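Local coordinates for sefir domain protein (PDB 5Y8E) that probably acts in bacterial signalling through a SEFIR domain, a TIR-like module that associates with other SEFIR domains, at residues A[16-21]-A[124-129]; A[90-93]-A[99-102]; A[28-33]-A[133-138]; A[3-8]-A[48-53]. All coordinates share one frame; numbering follows the deposited sequence.

Interaction 1: A[16-21]-A[124-129]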
loop_
_atom_site.group_PDB
_atom_site.type_symbol
_atom_site.label_atom_id
_atom_site.label_comp_id
_atom_site.label_asym_id
_atom_site.label_seq_id
_atom_site.Cartn_x
_atom_site.Cartn_y
_atom_site.Cartn_z
ATOM N N LYS A 16 -9.629 9.557 -1.891
ATOM C CA LYS A 16 -8.411 10.318 -2.186
ATOM C C LYS A 16 -8.000 11.186 -0.994
ATOM O O LYS A 16 -6.816 11.278 -0.668
ATOM C CB LYS A 16 -8.595 11.194 -3.430
ATOM C CG LYS A 16 -8.696 10.418 -4.739
ATOM C CD LYS A 16 -9.133 11.333 -5.890
ATOM C CE LYS A 16 -8.125 12.445 -6.141
ATOM N NZ LYS A 16 -8.649 13.453 -7.111
ATOM N N GLU A 17 -8.977 11.804 -0.335
ATOM C CA GLU A 17 -8.697 12.664 0.815
ATOM C C GLU A 17 -8.205 11.857 2.015
ATOM O O GLU A 17 -7.314 12.302 2.742
ATOM C CB GLU A 17 -9.919 13.520 1.197
ATOM C CG GLU A 17 -9.620 14.511 2.336
ATOM C CD GLU A 17 -10.819 15.333 2.765
ATOM O OE1 GLU A 17 -11.952 15.019 2.345
ATOM O OE2 GLU A 17 -10.621 16.299 3.532
ATOM N N TRP A 18 -8.782 10.678 2.229
ATOM C CA TRP A 18 -8.319 9.810 3.311
ATOM C C TRP A 18 -6.857 9.414 3.104
ATOM O O TRP A 18 -6.059 9.430 4.043
ATOM C CB TRP A 18 -9.210 8.566 3.426
ATOM C CG TRP A 18 -8.878 7.663 4.592
ATOM C CD1 TRP A 18 -9.427 7.698 5.847
ATOM C CD2 TRP A 18 -7.918 6.598 4.604
ATOM N NE1 TRP A 18 -8.872 6.715 6.629
ATOM C CE2 TRP A 18 -7.944 6.025 5.891
ATOM C CE3 TRP A 18 -7.053 6.066 3.642
ATOM C CZ2 TRP A 18 -7.125 4.947 6.246
ATOM C CZ3 TRP A 18 -6.235 5.002 3.995
ATOM C CH2 TRP A 18 -6.278 4.453 5.285
ATOM N N VAL A 19 -6.503 9.064 1.871
ATOM C CA VAL A 19 -5.128 8.686 1.572
ATOM C C VAL A 19 -4.188 9.888 1.732
ATOM O O VAL A 19 -3.100 9.762 2.298
ATOM C CB VAL A 19 -5.011 8.065 0.165
ATOM C CG1 VAL A 19 -3.545 7.844 -0.216
ATOM C CG2 VAL A 19 -5.770 6.732 0.109
ATOM N N LEU A 20 -4.604 11.047 1.228
ATOM C CA LEU A 20 -3.830 12.277 1.396
ATOM C C LEU A 20 -3.615 12.618 2.878
ATOM O O LEU A 20 -2.501 12.976 3.286
ATOM C CB LEU A 20 -4.508 13.443 0.671
ATOM C CG LEU A 20 -3.797 14.796 0.761
ATOM C CD1 LEU A 20 -2.433 14.742 0.077
ATOM C CD2 LEU A 20 -4.650 15.917 0.168
ATOM N N ASP A 21 -4.672 12.503 3.680
ATOM C CA ASP A 21 -4.571 12.759 5.116
ATOM C C ASP A 21 -3.578 11.796 5.766
ATOM O O ASP A 21 -2.807 12.187 6.646
ATOM C CB ASP A 21 -5.940 12.611 5.803
ATOM C CG ASP A 21 -6.900 13.741 5.487
ATOM O OD1 ASP A 21 -6.480 14.785 4.945
ATOM O OD2 ASP A 21 -8.103 13.578 5.794
ATOM N N LEU A 124 -3.144 -5.272 7.518
ATOM C CA LEU A 124 -3.597 -4.510 8.675
ATOM C C LEU A 124 -5.066 -4.215 8.460
ATOM O O LEU A 124 -5.427 -3.463 7.552
ATOM C CB LEU A 124 -2.805 -3.211 8.814
ATOM C CG LEU A 124 -3.285 -2.216 9.881
ATOM C CD1 LEU A 124 -3.246 -2.866 11.241
ATOM C CD2 LEU A 124 -2.424 -0.965 9.863
ATOM N N GLY A 125 -5.917 -4.833 9.272
ATOM C CA GLY A 125 -7.340 -4.553 9.226
ATOM C C GLY A 125 -7.607 -3.221 9.898
ATOM O O GLY A 125 -7.532 -3.112 11.122
ATOM N N TRP A 126 -7.900 -2.199 9.105
ATOM C CA TRP A 126 -8.126 -0.866 9.653
ATOM C C TRP A 126 -9.352 -0.828 10.560
ATOM O O TRP A 126 -10.440 -1.272 10.187
ATOM C CB TRP A 126 -8.251 0.162 8.527
ATOM C CG TRP A 126 -8.085 1.580 8.984
ATOM C CD1 TRP A 126 -9.073 2.507 9.172
ATOM C CD2 TRP A 126 -6.852 2.233 9.309
ATOM N NE1 TRP A 126 -8.526 3.699 9.599
ATOM C CE2 TRP A 126 -7.166 3.556 9.684
ATOM C CE3 TRP A 126 -5.513 1.825 9.312
ATOM C CZ2 TRP A 126 -6.183 4.476 10.063
ATOM C CZ3 TRP A 126 -4.539 2.739 9.685
ATOM C CH2 TRP A 126 -4.879 4.046 10.056
ATOM N N ASN A 127 -9.167 -0.315 11.769
ATOM C CA ASN A 127 -10.270 -0.214 12.713
ATOM C C ASN A 127 -10.731 1.235 12.808
ATOM O O ASN A 127 -10.094 2.059 13.474
ATOM C CB ASN A 127 -9.855 -0.748 14.087
ATOM C CG ASN A 127 -11.022 -0.836 15.054
ATOM O OD1 ASN A 127 -12.122 -0.370 14.755
ATOM N ND2 ASN A 127 -10.790 -1.429 16.218
ATOM N N TYR A 128 -11.841 1.539 12.144
ATOM C CA TYR A 128 -12.364 2.905 12.141
ATOM C C TYR A 128 -12.857 3.343 13.516
ATOM O O TYR A 128 -13.032 4.537 13.759
ATOM C CB TYR A 128 -13.480 3.061 11.106
ATOM C CG TYR A 128 -13.004 3.012 9.669
ATOM C CD1 TYR A 128 -12.411 4.122 9.075
ATOM C CD2 TYR A 128 -13.157 1.859 8.904
ATOM C CE1 TYR A 128 -11.984 4.087 7.759
ATOM C CE2 TYR A 128 -12.729 1.814 7.588
ATOM C CZ TYR A 128 -12.147 2.929 7.022
ATOM O OH TYR A 128 -11.723 2.898 5.710
ATOM N N GLU A 129 -13.079 2.379 14.406
ATOM C CA GLU A 129 -13.534 2.670 15.768
ATOM C C GLU A 129 -12.378 2.824 16.753
ATOM O O GLU A 129 -12.588 3.141 17.922
ATOM C CB GLU A 129 -14.491 1.582 16.257
ATOM C CG GLU A 129 -15.556 1.197 15.235
ATOM C CD GLU A 129 -16.350 2.390 14.709
ATOM O OE1 GLU A 129 -16.720 3.284 15.505
ATOM O OE2 GLU A 129 -16.608 2.430 13.487
HETATM O O HOH W 1 -9.602 6.474 9.467
#

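Interaction 2: A[90-93]-A[99-102]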
loop_
_atom_site.group_PDB
_atom_site.type_symbol
_atom_site.label_atom_id
_atom_site.label_comp_id
_atom_site.label_asym_id
_atom_site.label_seq_id
_atom_site.Cartn_x
_atom_site.Cartn_y
_atom_site.Cartn_z
ATOM N N ASN A 90 2.406 -9.668 -11.609
ATOM C CA ASN A 90 3.801 -9.604 -12.038
ATOM C C ASN A 90 4.655 -8.680 -11.172
ATOM O O ASN A 90 5.791 -9.013 -10.828
ATOM C CB ASN A 90 3.899 -9.181 -13.500
ATOM C CG ASN A 90 5.291 -9.344 -14.047
ATOM O OD1 ASN A 90 5.969 -8.368 -14.356
ATOM N ND2 ASN A 90 5.741 -10.584 -14.133
ATOM N N ILE A 91 4.112 -7.513 -10.833
ATOM C CA ILE A 91 4.834 -6.578 -9.982
ATOM C C ILE A 91 4.990 -7.166 -8.582
ATOM O O ILE A 91 6.080 -7.135 -8.007
ATOM C CB ILE A 91 4.139 -5.201 -9.924
ATOM C CG1 ILE A 91 4.269 -4.486 -11.271
ATOM C CG2 ILE A 91 4.733 -4.339 -8.811
ATOM C CD1 ILE A 91 3.386 -3.263 -11.390
ATOM N N TYR A 92 3.902 -7.713 -8.044
ATOM C CA TYR A 92 3.922 -8.321 -6.715
ATOM C C TYR A 92 4.958 -9.438 -6.642
ATOM O O TYR A 92 5.716 -9.536 -5.671
ATOM C CB TYR A 92 2.539 -8.892 -6.380
ATOM C CG TYR A 92 2.428 -9.448 -4.978
ATOM C CD1 TYR A 92 2.178 -8.607 -3.904
ATOM C CD2 TYR A 92 2.568 -10.811 -4.730
ATOM C CE1 TYR A 92 2.069 -9.095 -2.624
ATOM C CE2 TYR A 92 2.469 -11.314 -3.442
ATOM C CZ TYR A 92 2.217 -10.446 -2.397
ATOM O OH TYR A 92 2.104 -10.913 -1.109
ATOM N N ASN A 93 4.982 -10.279 -7.671
ATOM C CA ASN A 93 5.852 -11.452 -7.678
ATOM C C ASN A 93 7.326 -11.080 -7.724
ATOM O O ASN A 93 8.169 -11.782 -7.159
ATOM C CB ASN A 93 5.515 -12.365 -8.858
ATOM C CG ASN A 93 4.196 -13.091 -8.683
ATOM O OD1 ASN A 93 3.705 -13.257 -7.569
ATOM N ND2 ASN A 93 3.620 -13.540 -9.788
ATOM N N LYS A 99 8.254 -6.045 1.614
ATOM C CA LYS A 99 8.024 -4.628 1.329
ATOM C C LYS A 99 6.580 -4.207 1.531
ATOM O O LYS A 99 6.315 -3.056 1.884
ATOM C CB LYS A 99 8.430 -4.267 -0.106
ATOM C CG LYS A 99 9.899 -3.962 -0.290
ATOM C CD LYS A 99 10.097 -2.995 -1.464
ATOM C CE LYS A 99 11.545 -2.929 -1.847
ATOM N NZ LYS A 99 11.796 -1.926 -2.908
ATOM N N PHE A 100 5.639 -5.123 1.301
ATOM C CA PHE A 100 4.228 -4.735 1.263
ATOM C C PHE A 100 3.568 -4.715 2.635
ATOM O O PHE A 100 3.739 -5.649 3.429
ATOM C CB PHE A 100 3.436 -5.654 0.320
ATOM C CG PHE A 100 3.899 -5.603 -1.107
ATOM C CD1 PHE A 100 3.596 -4.507 -1.911
ATOM C CD2 PHE A 100 4.637 -6.651 -1.649
ATOM C CE1 PHE A 100 4.028 -4.452 -3.229
ATOM C CE2 PHE A 100 5.076 -6.610 -2.959
ATOM C CZ PHE A 100 4.766 -5.510 -3.758
ATOM N N ILE A 101 2.835 -3.638 2.906
ATOM C CA ILE A 101 1.958 -3.552 4.071
ATOM C C ILE A 101 0.542 -3.274 3.580
ATOM O O ILE A 101 0.159 -2.119 3.346
ATOM C CB ILE A 101 2.389 -2.444 5.044
ATOM C CG1 ILE A 101 3.837 -2.640 5.486
ATOM C CG2 ILE A 101 1.445 -2.384 6.269
ATOM C CD1 ILE A 101 4.381 -1.474 6.313
ATOM N N PRO A 102 -0.243 -4.337 3.391
ATOM C CA PRO A 102 -1.621 -4.152 2.934
ATOM C C PRO A 102 -2.474 -3.621 4.073
ATOM O O PRO A 102 -2.368 -4.126 5.190
ATOM C CB PRO A 102 -2.058 -5.575 2.565
ATOM C CG PRO A 102 -0.767 -6.341 2.361
ATOM C CD PRO A 102 0.148 -5.756 3.396
#

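Interaction 3: A[28-33]-A[133-138]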
loop_
_atom_site.group_PDB
_atom_site.type_symbol
_atom_site.label_atom_id
_atom_site.label_comp_id
_atom_site.label_asym_id
_atom_site.label_seq_id
_atom_site.Cartn_x
_atom_site.Cartn_y
_atom_site.Cartn_z
ATOM N N LYS A 28 4.255 13.842 9.156
ATOM C CA LYS A 28 4.229 14.751 10.302
ATOM C C LYS A 28 4.551 14.052 11.610
ATOM O O LYS A 28 5.254 14.581 12.427
ATOM C CB LYS A 28 2.886 15.504 10.402
ATOM C CG LYS A 28 2.719 16.280 11.667
ATOM C CD LYS A 28 1.822 17.497 11.549
ATOM C CE LYS A 28 1.443 18.081 12.943
ATOM N NZ LYS A 28 0.173 18.840 12.908
ATOM N N GLU A 29 3.969 12.879 11.797
ATOM C CA GLU A 29 3.964 12.220 13.099
ATOM C C GLU A 29 4.899 11.020 13.234
ATOM O O GLU A 29 5.240 10.628 14.314
ATOM C CB GLU A 29 2.548 11.792 13.502
ATOM C CG GLU A 29 1.577 12.905 13.555
ATOM C CD GLU A 29 0.250 12.543 14.145
ATOM O OE1 GLU A 29 0.102 11.473 14.698
ATOM O OE2 GLU A 29 -0.654 13.365 14.024
ATOM N N SER A 30 5.247 10.436 12.113
ATOM C CA SER A 30 5.968 9.164 12.108
ATOM C C SER A 30 7.379 9.239 11.516
ATOM O O SER A 30 8.083 8.233 11.458
ATOM C CB SER A 30 5.140 8.078 11.414
ATOM O OG SER A 30 3.893 7.910 12.068
ATOM N N GLY A 31 7.794 10.426 11.083
ATOM C CA GLY A 31 9.170 10.627 10.650
ATOM C C GLY A 31 9.589 9.817 9.434
ATOM O O GLY A 31 10.747 9.413 9.316
ATOM N N VAL A 32 8.655 9.566 8.527
ATOM C CA VAL A 32 9.004 8.876 7.288
ATOM C C VAL A 32 8.843 9.796 6.089
ATOM O O VAL A 32 8.195 10.842 6.175
ATOM C CB VAL A 32 8.165 7.599 7.066
ATOM C CG1 VAL A 32 8.338 6.620 8.224
ATOM C CG2 VAL A 32 6.698 7.943 6.854
ATOM N N GLU A 33 9.445 9.402 4.972
ATOM C CA GLU A 33 9.251 10.092 3.707
ATOM C C GLU A 33 8.191 9.342 2.929
ATOM O O GLU A 33 8.270 8.119 2.802
ATOM C CB GLU A 33 10.556 10.107 2.910
ATOM C CG GLU A 33 11.675 10.890 3.584
ATOM C CD GLU A 33 11.408 12.379 3.603
ATOM O OE1 GLU A 33 10.519 12.843 2.860
ATOM O OE2 GLU A 33 12.087 13.095 4.363
ATOM N N LYS A 133 -5.151 3.072 17.501
ATOM C CA LYS A 133 -4.577 1.730 17.573
ATOM C C LYS A 133 -4.126 1.239 16.201
ATOM O O LYS A 133 -3.028 0.694 16.057
ATOM C CB LYS A 133 -5.578 0.752 18.181
ATOM C CG LYS A 133 -5.044 -0.664 18.353
ATOM C CD LYS A 133 -6.000 -1.493 19.207
ATOM C CE LYS A 133 -5.571 -2.951 19.281
ATOM N NZ LYS A 133 -5.751 -3.635 17.970
ATOM N N SER A 134 -4.972 1.437 15.195
ATOM C CA SER A 134 -4.640 1.063 13.827
ATOM C C SER A 134 -3.422 1.830 13.318
ATOM O O SER A 134 -2.535 1.246 12.695
ATOM C CB SER A 134 -5.843 1.295 12.908
ATOM O OG SER A 134 -6.910 0.429 13.257
ATOM N N TYR A 135 -3.369 3.129 13.599
ATOM C CA TYR A 135 -2.259 3.950 13.122
ATOM C C TYR A 135 -0.957 3.563 13.819
ATOM O O TYR A 135 0.108 3.515 13.193
ATOM C CB TYR A 135 -2.547 5.444 13.315
ATOM C CG TYR A 135 -1.453 6.304 12.730
ATOM C CD1 TYR A 135 -1.467 6.651 11.387
ATOM C CD2 TYR A 135 -0.389 6.735 13.510
ATOM C CE1 TYR A 135 -0.453 7.420 10.831
ATOM C CE2 TYR A 135 0.635 7.499 12.966
ATOM C CZ TYR A 135 0.592 7.838 11.629
ATOM O OH TYR A 135 1.601 8.603 11.085
ATOM N N LYS A 136 -1.048 3.300 15.118
ATOM C CA LYS A 136 0.112 2.869 15.889
ATOM C C LYS A 136 0.695 1.589 15.295
ATOM O O LYS A 136 1.919 1.446 15.185
ATOM C CB LYS A 136 -0.282 2.647 17.348
ATOM C CG LYS A 136 0.850 2.185 18.258
ATOM C CD LYS A 136 0.308 1.979 19.676
ATOM C CE LYS A 136 1.381 1.499 20.634
ATOM N NZ LYS A 136 1.888 0.144 20.276
ATOM N N GLU A 137 -0.175 0.661 14.904
ATOM C CA GLU A 137 0.300 -0.593 14.329
ATOM C C GLU A 137 0.892 -0.380 12.943
ATOM O O GLU A 137 1.902 -0.996 12.597
ATOM C CB GLU A 137 -0.810 -1.650 14.295
ATOM C CG GLU A 137 -0.399 -2.967 13.625
ATOM C CD GLU A 137 0.644 -3.774 14.396
ATOM O OE1 GLU A 137 1.101 -3.339 15.478
ATOM O OE2 GLU A 137 1.001 -4.870 13.910
ATOM N N LEU A 138 0.282 0.504 12.153
ATOM C CA LEU A 138 0.833 0.835 10.834
ATOM C C LEU A 138 2.243 1.397 10.975
ATOM O O LEU A 138 3.160 1.019 10.235
ATOM C CB LEU A 138 -0.059 1.848 10.111
ATOM C CG LEU A 138 0.498 2.454 8.819
ATOM C CD1 LEU A 138 0.756 1.379 7.760
ATOM C CD2 LEU A 138 -0.463 3.505 8.281
#

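Interaction 4: A[3-8]-A[48-53]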
loop_
_atom_site.group_PDB
_atom_site.type_symbol
_atom_site.label_atom_id
_atom_site.label_comp_id
_atom_site.label_asym_id
_atom_site.label_seq_id
_atom_site.Cartn_x
_atom_site.Cartn_y
_atom_site.Cartn_z
ATOM N N HIS A 3 11.461 5.244 3.435
ATOM C CA HIS A 3 10.722 5.837 2.334
ATOM C C HIS A 3 9.530 4.948 2.019
ATOM O O HIS A 3 9.692 3.767 1.697
ATOM C CB HIS A 3 11.612 6.015 1.103
ATOM C CG HIS A 3 12.775 6.931 1.333
ATOM N ND1 HIS A 3 13.816 7.056 0.438
ATOM C CD2 HIS A 3 13.063 7.761 2.364
ATOM C CE1 HIS A 3 14.696 7.922 0.910
ATOM N NE2 HIS A 3 14.264 8.363 2.077
ATOM N N VAL A 4 8.341 5.529 2.103
ATOM C CA VAL A 4 7.100 4.768 2.005
ATOM C C VAL A 4 6.263 5.179 0.786
ATOM O O VAL A 4 5.848 6.337 0.679
ATOM C CB VAL A 4 6.267 4.965 3.293
ATOM C CG1 VAL A 4 4.945 4.227 3.198
ATOM C CG2 VAL A 4 7.061 4.513 4.522
ATOM N N PHE A 5 6.015 4.242 -0.133
ATOM C CA PHE A 5 5.142 4.493 -1.288
ATOM C C PHE A 5 3.719 4.052 -0.954
ATOM O O PHE A 5 3.524 3.007 -0.329
ATOM C CB PHE A 5 5.666 3.738 -2.526
ATOM C CG PHE A 5 4.720 3.750 -3.705
ATOM C CD1 PHE A 5 4.272 4.951 -4.251
ATOM C CD2 PHE A 5 4.289 2.557 -4.273
ATOM C CE1 PHE A 5 3.402 4.962 -5.333
ATOM C CE2 PHE A 5 3.418 2.554 -5.356
ATOM C CZ PHE A 5 2.973 3.765 -5.889
ATOM N N ILE A 6 2.730 4.850 -1.347
ATOM C CA ILE A 6 1.338 4.480 -1.133
ATOM C C ILE A 6 0.686 4.132 -2.462
ATOM O O ILE A 6 0.529 4.987 -3.341
ATOM C CB ILE A 6 0.546 5.592 -0.410
ATOM C CG1 ILE A 6 1.208 5.926 0.928
ATOM C CG2 ILE A 6 -0.922 5.182 -0.230
ATOM C CD1 ILE A 6 0.479 7.022 1.742
ATOM N N SER A 7 0.341 2.856 -2.611
ATOM C CA SER A 7 -0.364 2.376 -3.788
ATOM C C SER A 7 -1.853 2.369 -3.473
ATOM O O SER A 7 -2.289 1.748 -2.495
ATOM C CB SER A 7 0.117 0.967 -4.148
ATOM O OG SER A 7 -0.571 0.442 -5.274
ATOM N N TYR A 8 -2.637 3.072 -4.285
ATOM C CA TYR A 8 -4.073 3.166 -4.033
ATOM C C TYR A 8 -4.835 3.457 -5.308
ATOM O O TYR A 8 -4.248 3.824 -6.326
ATOM C CB TYR A 8 -4.384 4.229 -2.959
ATOM C CG TYR A 8 -4.174 5.672 -3.390
ATOM C CD1 TYR A 8 -2.895 6.172 -3.602
ATOM C CD2 TYR A 8 -5.250 6.543 -3.536
ATOM C CE1 TYR A 8 -2.690 7.482 -3.978
ATOM C CE2 TYR A 8 -5.055 7.871 -3.907
ATOM C CZ TYR A 8 -3.766 8.324 -4.126
ATOM O OH TYR A 8 -3.535 9.626 -4.503
ATOM N N PHE A 48 1.310 3.737 -14.271
ATOM C CA PHE A 48 1.942 2.418 -14.160
ATOM C C PHE A 48 3.435 2.580 -13.943
ATOM O O PHE A 48 3.984 2.018 -13.064
ATOM C CB PHE A 48 1.668 1.568 -15.397
ATOM C CG PHE A 48 2.244 0.189 -15.325
ATOM C CD1 PHE A 48 1.542 -0.836 -14.795
ATOM C CD2 PHE A 48 3.471 -0.066 -15.797
ATOM C CE1 PHE A 48 2.040 -2.070 -14.712
ATOM C CE2 PHE A 48 3.981 -1.358 -15.757
ATOM C CZ PHE A 48 3.248 -2.337 -15.197
ATOM N N GLU A 49 4.053 3.398 -14.764
ATOM C CA GLU A 49 5.481 3.625 -14.641
ATOM C C GLU A 49 5.809 4.197 -13.249
ATOM O O GLU A 49 6.753 3.823 -12.649
ATOM C CB GLU A 49 6.009 4.538 -15.730
ATOM C CG GLU A 49 7.438 4.793 -15.651
ATOM C CD GLU A 49 7.978 5.664 -16.814
ATOM O OE1 GLU A 49 7.265 5.824 -17.779
ATOM O OE2 GLU A 49 9.091 6.181 -16.712
ATOM N N PHE A 50 4.972 5.097 -12.772
ATOM C CA PHE A 50 5.222 5.680 -11.438
ATOM C C PHE A 50 5.115 4.609 -10.352
ATOM O O PHE A 50 5.906 4.529 -9.468
ATOM C CB PHE A 50 4.275 6.813 -11.174
ATOM C CG PHE A 50 4.491 7.481 -9.874
ATOM C CD1 PHE A 50 5.537 8.330 -9.682
ATOM C CD2 PHE A 50 3.606 7.281 -8.831
ATOM C CE1 PHE A 50 5.698 8.946 -8.457
ATOM C CE2 PHE A 50 3.773 7.910 -7.638
ATOM C CZ PHE A 50 4.800 8.700 -7.431
ATOM N N MET A 51 4.117 3.761 -10.507
ATOM C CA MET A 51 3.915 2.671 -9.584
ATOM C C MET A 51 5.133 1.727 -9.563
ATOM O O MET A 51 5.698 1.453 -8.557
ATOM C CB MET A 51 2.644 1.898 -9.925
ATOM C CG MET A 51 2.367 0.636 -9.089
ATOM S SD MET A 51 0.914 -0.382 -9.564
ATOM C CE MET A 51 1.061 -0.462 -11.378
ATOM N N GLU A 52 5.487 1.230 -10.730
ATOM C CA GLU A 52 6.631 0.324 -10.825
ATOM C C GLU A 52 7.917 0.919 -10.227
ATOM O O GLU A 52 8.587 0.308 -9.460
ATOM C CB GLU A 52 6.853 -0.146 -12.269
ATOM C CG GLU A 52 7.519 -1.431 -12.367
ATOM C CD GLU A 52 7.290 -2.131 -13.726
ATOM O OE1 GLU A 52 7.219 -1.443 -14.707
ATOM O OE2 GLU A 52 7.162 -3.352 -13.765
ATOM N N ASN A 53 8.224 2.129 -10.616
ATOM C CA ASN A 53 9.410 2.793 -10.103
ATOM C C ASN A 53 9.357 3.049 -8.584
ATOM O O ASN A 53 10.313 2.914 -7.910
ATOM C CB ASN A 53 9.665 4.105 -10.759
ATOM C CG ASN A 53 10.955 4.703 -10.305
ATOM O OD1 ASN A 53 12.005 4.204 -10.692
ATOM N ND2 ASN A 53 10.928 5.714 -9.449
#

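Interaction 1: A[16-21]-A[124-129]
One water bridges the indole nitrogens of W18 and W126, accepting from NE1 of W18 at 2.9 Å and from NE1 of W126 at 3.0 Å. It lies in the plane of the W18 indole at its edge and takes both N-H groups, tying together two rings that do not bond to each other directly. Beside it the rings meet in a T-shaped pair with planes at 89°. The edge of W18 is presented to the face of W126: CZ2 of W18 comes within 3.7 Å of CE2 of W126, over the rim of that face and not its middle. W18 reaches out from helix 13-29 because its CG is anti to the backbone N (chi1 -175°). Y128 adds a third ring, and CD1 of W126 sits 3.5 Å above the centre of the Y128 face; CE1 of Y128 is 4.2 Å from NE1 of W18. The backbone turns just here, with N127 OD1 accepting from the N of E129 in an Asx turn. L105 of strand 100-108 touches all three aromatic side chains. The result is an aromatic cluster joining helix 13-29 to segment 124-129, which carries sheet strand 124-125, within the alpha/beta fold of the SEFIR domain.

Interaction 2: A[90-93]-A[99-102]
Over one face of the F100 ring lies the ring of Y92, displaced toward the rim: CD1 of Y92 stands 3.6 Å above the F100 plane. The two planes are inclined by only 22°, but a lateral shift, with centroids 5.0 Å from each other, puts most of each ring beyond the other; it is a strongly offset, near-parallel pair in which one side of the Y92 ring lies over the rim of the F100 face. Two adjacent carbons on each ring carry the touch. CD1 of Y92 meets CE2 of F100 at 3.6 Å, and CE1 of Y92 meets CD2 of F100 at 3.7 Å. The far end of F100 goes further under the helix, its CZ coming to 4.2 Å from CA of Y92.

Y92 leaves its helix with the ring swung to the side opposite its own backbone N (chi1 -175°), which brings it back toward the strand although its CB does not point there. F100 has CG anti to its carbonyl carbon instead (chi1 -62°) and reaches straight across. In the plane of the Y92 ring, at its edge, lies OD1 of N93. The hydroxyl of Y92 is hydrogen-bonded to the backbone N of K119, which helps fix the ring in its position, and the ring of F118 stacks on Y92.

The contact is buried. Helix 89-93 is held against strand 100-108, where F100 also packs on V61 and V63 of strand 60-65. I91, one residue before Y92, packs on helix 47-57, while I101, next to F100, turns to helix 131-143.

Interaction 3: A[28-33]-A[133-138]
Where helix 13-29 ends and the chain turns back toward strand 33-35, the side chain of S30 meets Y135 of helix 131-143, so the contact joins the loop of a beta-alpha-beta unit to the last helix of the chain. The phenol hydroxyl of Y135 donates to OG of S30 at 2.6 Å, a short bond. A chi1 near 180° (-176°) swings the phenol of Y135 out across the gap, and OG comes in from one side of the ring's outer end, 3.4 Å from CE2 of Y135. S30 keeps its OG beside its own backbone N, anti to the carbonyl carbon (chi1 -59°), pointing at the opposite helix. That oxygen is gripped twice, since it is also hydrogen-bonded to OE1 of E139; with Y135 as donor, the serine proton probably goes to this carboxylate. E29 adds a looser touch, its CB lying 4.1 Å from OH of Y135. Just beyond, G31 takes a positive phi as the chain leaves the helix.

K25 of helix 13-29 makes a cation-pi contact with Y135, and L22 and L26 pack against it too. About two turns beyond Y135 in helix 131-143, NE1 of W143 is hydrogen-bonded to the carbonyl O of S30, and V32 packs on I142 and W143 as the chain heads into strand 33-35.

Interaction 4: A[3-8]-A[48-53]
F5 of strand 3-7 and F50 of helix 47-57 set their rings steeply against each other, planes at 77° and centroids 5.9 Å apart, in the helix-on-sheet packing of an alpha/beta fold with a central, largely parallel sheet. The rings touch by one corner each: CE1 of F5 lies 3.8 Å from CE2 of F50. F5 points directly from the strand at the helix, a chi1 of 171° throwing its ring off the strand, away from its own backbone N. F50 starts out along the flank of its helix and only its ring end bends in to meet the strand.

The outer end of F5 slips past F50 to the helix backbone. CZ of F5 is 4.0 Å from CA of M51, and CE2 of F5 lies 4.1 Å from the carbonyl O of the same residue. The M51 side chain comes nearest with CG, 4.3 Å from CE2 of F5; it runs extended to SD and then turns, and its CE packs against I91 of helix 89-93.

I35 of strand 33-35 touches both phenylalanines, V61 of strand 60-65 packs on F5, and V42 and the ring of H40 meet F50. Strand residues alternate, so I6 packs toward helix 13-29 where F5 faces helix 47-57. Over one face of the F5 ring, toward its rim, the backbone N of S7 sits 4.1 Å above the plane.

In the fold
From the N terminus, strand 3-7 opens interaction 4, which closes at helix 47-57. Before that closure, helix 13-29 opens interaction 1 and then, at its end, interaction 3; both close only late in the chain, at 124-129 and 133-138. Interactions 1, 3 and 4 therefore all cross one another. Interaction 2 is a short local closure after interaction 4, lying within the loops of both 1 and 3. Helices 47-57 and 89-93 meet through M51 and I91 on one face of the sheet; on the other, interaction 1 ties helix 13-29 to segment 124-129, and interaction 3 ties the end of that helix to helix 131-143. Strand pairing completes the links: L124 with P102, V4 with E33.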